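Side-chain contacts in MaoC family protein (Mycobacterium tuberculosis H37Rv, PDB 3KHP), which probably acts as a 3-hydroxyacyl-thioester dehydratase of the MaoC-like hydratase family, interconverting (3R)-hydroxyacyl and enoyl thioesters: residues P26-A31 / A89-F94; R286-G291 / A297-D302. All blocks are in the same frame, centred on the assembly; numbering follows the deposited sequence.

Contact 1 of 2, residues P26-A31 / A89-F94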
loop_
_atom_site.group_PDB
_atom_site.type_symbol
_atom_site.label_atom_id
_atom_site.label_comp_id
_atom_site.label_asym_id
_atom_site.label_seq_id
_atom_site.Cartn_x
_atom_site.Cartn_y
_atom_site.Cartn_z
ATOM N N PRO A 26 9.716 -25.082 27.377
ATOM C CA PRO A 26 10.873 -25.766 26.800
ATOM C C PRO A 26 10.505 -27.142 26.245
ATOM O O PRO A 26 11.346 -27.802 25.617
ATOM C CB PRO A 26 11.853 -25.893 27.985
ATOM C CG PRO A 26 11.071 -25.536 29.208
ATOM C CD PRO A 26 9.626 -25.298 28.828
ATOM N N ASN A 27 9.266 -27.558 26.483
ATOM C CA ASN A 27 8.770 -28.840 26.009
ATOM C C ASN A 27 8.052 -28.722 24.652
ATOM O O ASN A 27 7.519 -29.712 24.170
ATOM C CB ASN A 27 7.786 -29.431 27.027
ATOM C CG ASN A 27 8.449 -29.959 28.293
ATOM O OD1 ASN A 27 9.630 -30.202 28.339
ATOM N ND2 ASN A 27 7.644 -30.166 29.328
ATOM N N SER A 28 8.051 -27.536 24.026
ATOM C CA SER A 28 7.216 -27.266 22.849
ATOM C C SER A 28 7.965 -27.421 21.504
ATOM O O SER A 28 7.374 -27.313 20.453
ATOM C CB SER A 28 6.641 -25.859 22.963
ATOM O OG SER A 28 7.693 -24.898 22.864
ATOM N N ILE A 29 9.268 -27.653 21.544
ATOM C CA ILE A 29 10.018 -27.848 20.321
ATOM C C ILE A 29 9.347 -28.970 19.538
ATOM O O ILE A 29 9.123 -30.039 20.078
ATOM C CB ILE A 29 11.494 -28.237 20.587
ATOM C CG1 ILE A 29 12.265 -27.072 21.213
ATOM C CG2 ILE A 29 12.189 -28.717 19.277
ATOM C CD1 ILE A 29 13.699 -27.446 21.586
ATOM N N GLY A 30 9.007 -28.716 18.281
ATOM C CA GLY A 30 8.345 -29.718 17.446
ATOM C C GLY A 30 6.859 -29.491 17.374
ATOM O O GLY A 30 6.196 -30.063 16.505
ATOM N N ALA A 31 6.306 -28.671 18.272
ATOM C CA ALA A 31 4.856 -28.364 18.213
ATOM C C ALA A 31 4.494 -27.677 16.875
ATOM O O ALA A 31 5.306 -26.964 16.311
ATOM C CB ALA A 31 4.429 -27.505 19.366
ATOM N N ALA A 89 2.720 -19.195 19.325
ATOM C CA ALA A 89 1.683 -19.428 20.324
ATOM C C ALA A 89 1.857 -20.766 21.073
ATOM O O ALA A 89 1.321 -20.940 22.158
ATOM C CB ALA A 89 0.284 -19.353 19.672
ATOM N N LYS A 90 2.584 -21.698 20.468
ATOM C CA LYS A 90 2.923 -22.977 21.098
ATOM C C LYS A 90 3.991 -22.855 22.199
ATOM O O LYS A 90 4.077 -23.722 23.064
ATOM C CB LYS A 90 3.379 -23.996 20.033
ATOM C CG LYS A 90 2.296 -24.374 18.991
ATOM C CD LYS A 90 1.167 -25.219 19.607
ATOM C CE LYS A 90 -0.004 -25.415 18.621
ATOM N NZ LYS A 90 -1.238 -25.902 19.323
ATOM N N VAL A 91 4.779 -21.778 22.153
ATOM C CA VAL A 91 5.976 -21.610 22.984
ATOM C C VAL A 91 5.663 -20.724 24.157
ATOM O O VAL A 91 6.005 -21.040 25.322
ATOM C CB VAL A 91 7.053 -20.945 22.192
ATOM C CG1 VAL A 91 8.299 -20.683 23.044
ATOM C CG2 VAL A 91 7.352 -21.770 20.919
ATOM N N GLY A 92 5.006 -19.605 23.835
ATOM C CA GLY A 92 4.534 -18.647 24.810
ATOM C C GLY A 92 3.664 -17.585 24.163
ATOM O O GLY A 92 3.105 -17.793 23.089
ATOM N N THR A 93 3.565 -16.434 24.814
ATOM C CA THR A 93 2.663 -15.374 24.357
ATOM C C THR A 93 3.383 -14.116 23.861
ATOM O O THR A 93 2.755 -13.102 23.576
ATOM C CB THR A 93 1.745 -14.991 25.473
ATOM O OG1 THR A 93 2.542 -14.525 26.575
ATOM C CG2 THR A 93 0.868 -16.224 25.882
ATOM N N PHE A 94 4.696 -14.177 23.767
ATOM C CA PHE A 94 5.484 -13.074 23.238
ATOM C C PHE A 94 5.106 -12.763 21.774
ATOM O O PHE A 94 4.480 -13.581 21.082
ATOM C CB PHE A 94 6.974 -13.419 23.333
ATOM C CG PHE A 94 7.317 -14.732 22.705
ATOM C CD1 PHE A 94 7.422 -14.845 21.318
ATOM C CD2 PHE A 94 7.481 -15.870 23.496
ATOM C CE1 PHE A 94 7.707 -16.066 20.720
ATOM C CE2 PHE A 94 7.769 -17.111 22.912
ATOM C CZ PHE A 94 7.882 -17.209 21.515
#
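Lys90 and Ala31 make the apolar half of this small contact, Ser28 and Val91 the half that carries a polar group. The lysine can be followed outward from its backbone. Lys90 CB sits 3.7 Å from Ala31 CB. The next two carbons, Lys90 CG and Lys90 CD, stay close to the same methyl, the latter 4.0 Å from Ala31 CB, so one methyl group rests alongside three successive methylenes. The bend at chi2 (-70°) folds the chain round the alanine, whereas beyond CD it runs out nearly straight and leads away from residues 26-31.

Deeper in, Ser28 turns its CB onto the backbone of the other segment, 3.3 Å from Lys90 O. Its hydroxyl is set between the backbone N and the carbonyl carbon (chi1 67°), which brings Ser28 OG alongside Val91, 3.7 Å from Val91 CG2. This is a van der Waals approach. The serine is buried, and the hydrogen bond of its hydroxyl goes to Asp25 O. Asp25 also bonds through its backbone to Val91, so the residue just ahead of Pro26 ties the two segments together although no hydrogen bond joins them directly. Val91 packs further on Val124 and Ile127 of strand 116-129, and Ser28 touches Ile127 as well.

Residues Ser28 to Ala31 form a type II beta turn, closed by Ala31 N to Ser28 O at 2.8 Å, with Gly30 in the position whose positive phi (100°) suits glycine. The arrangement is plain loop-to-loop packing: a beta turn ahead of strand 36-40 lies against the connection between helix 78-81 and strand 103-108, beside strand 116-129 of the N-terminal hydratase 2 domain.

Contact 2 of 2, residues R286-G291 / A297-D302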
loop_
_atom_site.group_PDB
_atom_site.type_symbol
_atom_site.label_atom_id
_atom_site.label_comp_id
_atom_site.label_asym_id
_atom_site.label_seq_id
_atom_site.Cartn_x
_atom_site.Cartn_y
_atom_site.Cartn_z
ATOM N N ARG A 286 25.330 -7.276 3.264
ATOM C CA ARG A 286 24.784 -6.461 4.325
ATOM C C ARG A 286 23.974 -5.356 3.714
ATOM O O ARG A 286 24.206 -4.967 2.573
ATOM C CB ARG A 286 25.875 -5.810 5.152
ATOM C CG ARG A 286 26.715 -6.762 5.913
ATOM C CD ARG A 286 27.586 -6.029 6.961
ATOM N NE ARG A 286 28.943 -5.869 6.484
ATOM C CZ ARG A 286 29.958 -6.697 6.740
ATOM N NH1 ARG A 286 29.815 -7.775 7.504
ATOM N NH2 ARG A 286 31.140 -6.430 6.216
ATOM N N THR A 287 23.052 -4.824 4.513
ATOM C CA THR A 287 22.398 -3.564 4.195
ATOM C C THR A 287 22.735 -2.542 5.271
ATOM O O THR A 287 22.737 -2.883 6.429
ATOM C CB THR A 287 20.918 -3.790 4.056
ATOM O OG1 THR A 287 20.725 -4.823 3.076
ATOM C CG2 THR A 287 20.218 -2.527 3.619
ATOM N N GLU A 288 23.021 -1.307 4.872
ATOM C CA GLU A 288 23.449 -0.251 5.774
ATOM C C GLU A 288 22.797 1.052 5.392
ATOM O O GLU A 288 22.345 1.211 4.272
ATOM C CB GLU A 288 24.972 0.009 5.679
ATOM C CG GLU A 288 25.855 -1.186 5.427
ATOM C CD GLU A 288 27.344 -0.846 5.086
ATOM O OE1 GLU A 288 27.648 0.151 4.373
ATOM O OE2 GLU A 288 28.198 -1.639 5.538
ATOM N N VAL A 289 22.854 2.015 6.287
ATOM C CA VAL A 289 22.458 3.371 5.990
ATOM C C VAL A 289 23.686 4.240 6.145
ATOM O O VAL A 289 24.220 4.345 7.251
ATOM C CB VAL A 289 21.415 3.880 6.960
ATOM C CG1 VAL A 289 21.104 5.353 6.675
ATOM C CG2 VAL A 289 20.198 2.995 6.908
ATOM N N ALA A 290 24.145 4.829 5.042
ATOM C CA ALA A 290 25.340 5.682 5.041
ATOM C C ALA A 290 25.170 6.759 6.097
ATOM O O ALA A 290 24.090 7.345 6.209
ATOM C CB ALA A 290 25.558 6.321 3.641
ATOM N N GLY A 291 26.223 7.019 6.872
ATOM C CA GLY A 291 26.143 7.967 8.018
ATOM C C GLY A 291 26.143 9.448 7.633
ATOM O O GLY A 291 26.512 9.800 6.508
ATOM N N ALA A 297 28.850 4.226 8.693
ATOM C CA ALA A 297 27.614 3.582 8.266
ATOM C C ALA A 297 27.002 2.766 9.399
ATOM O O ALA A 297 27.721 2.186 10.186
ATOM C CB ALA A 297 27.877 2.673 7.048
ATOM N N ARG A 298 25.679 2.725 9.456
ATOM C CA ARG A 298 24.946 1.939 10.435
ATOM C C ARG A 298 24.554 0.658 9.713
ATOM O O ARG A 298 23.855 0.709 8.689
ATOM C CB ARG A 298 23.692 2.725 10.879
ATOM C CG ARG A 298 22.896 2.112 11.982
ATOM C CD ARG A 298 21.399 2.468 11.967
ATOM N NE ARG A 298 21.239 3.848 11.620
ATOM C CZ ARG A 298 20.161 4.399 11.076
ATOM N NH1 ARG A 298 19.048 3.723 10.862
ATOM N NH2 ARG A 298 20.206 5.679 10.779
ATOM N N VAL A 299 25.013 -0.494 10.198
ATOM C CA VAL A 299 24.599 -1.730 9.574
ATOM C C VAL A 299 23.202 -2.043 10.075
ATOM O O VAL A 299 22.984 -2.038 11.280
ATOM C CB VAL A 299 25.548 -2.856 9.905
ATOM C CG1 VAL A 299 25.034 -4.123 9.329
ATOM C CG2 VAL A 299 26.943 -2.539 9.368
ATOM N N VAL A 300 22.248 -2.282 9.185
ATOM C CA VAL A 300 20.869 -2.616 9.632
ATOM C C VAL A 300 20.462 -4.039 9.344
ATOM O O VAL A 300 19.615 -4.583 10.046
ATOM C CB VAL A 300 19.835 -1.616 9.088
ATOM C CG1 VAL A 300 20.146 -0.242 9.607
ATOM C CG2 VAL A 300 19.801 -1.593 7.553
ATOM N N LEU A 301 21.047 -4.646 8.302
ATOM C CA LEU A 301 20.942 -6.091 8.040
ATOM C C LEU A 301 22.346 -6.631 7.922
ATOM O O LEU A 301 23.168 -6.097 7.167
ATOM C CB LEU A 301 20.219 -6.446 6.735
ATOM C CG LEU A 301 18.767 -6.028 6.518
ATOM C CD1 LEU A 301 18.326 -6.473 5.103
ATOM C CD2 LEU A 301 17.834 -6.599 7.622
ATOM N N ASP A 302 22.612 -7.699 8.651
ATOM C CA ASP A 302 23.924 -8.280 8.707
ATOM C C ASP A 302 23.751 -9.754 8.429
ATOM O O ASP A 302 22.626 -10.272 8.385
ATOM C CB ASP A 302 24.566 -8.042 10.077
ATOM C CG ASP A 302 26.116 -7.941 10.019
ATOM O OD1 ASP A 302 26.731 -8.491 9.098
ATOM O OD2 ASP A 302 26.725 -7.341 10.933
#
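Thr287 O receives two backbone N-H groups, from Val300 (N to O 2.9 Å) and from Leu301 (N to O 3.1 Å), which defines a classic beta bulge in the antiparallel hairpin of strands 282-289 and 298-308. The Leu301 bond is almost straight, 177° at the hydrogen; both donors are tilted from the carbonyl plane. Past the bulge the register moves by one, and Val289 pairs with Arg298 through two backbone bonds.

The close packing lies on the face of Thr287, Val289 and Leu301. There Leu301 runs beside Thr287, with CD1 3.5 Å from Thr287 OG1, and helix 231-245 covers both through Ala238. Thr287 OG1 is hydrogen-bonded to Thr273 OG1. Val289 CG2 meets Val300 CG1 at 4.2 Å and also sits over one face of the Arg298 guanidinium, which forms a salt bridge with Glu269.

On the other face the side-chain ends are looser. Glu288 OE1 comes no nearer than 3.7 Å to Ala297 CB and makes a long, weak ion pair with Arg189, while Ala290, Gly291 and Ala297 are exposed. Arg286, in a cation-pi contact with Phe181, bends at chi3 and lies beside Asp302, the guanidinium and carboxylate planes 89° apart; in a salt bridge, Asp302 OD1 meets the guanidinium edge in its plane, 3.5 Å from Arg286 NH1.

Overall arrangement
The two contacts occupy separate parts of the chain, with centres 33 Å apart and nearest atoms about 19 Å apart, and they follow one another in sequence. Contact 1 sets a loop from near the start of the chain against residues 89-94 of the hydratase 2 part; contact 2 joins two neighbouring strands of the MaoC-like part. One antiparallel sheet connects these parts, strand 103-108 pairing with strand 254-261, which in turn borders strand 298-308, a layout consistent with the double hot dog fold of hydratase 2 proteins. Contact 1 is centred 21 Å from the chain centre and contact 2 16 Å; neither is touched by the second chain of the assembly.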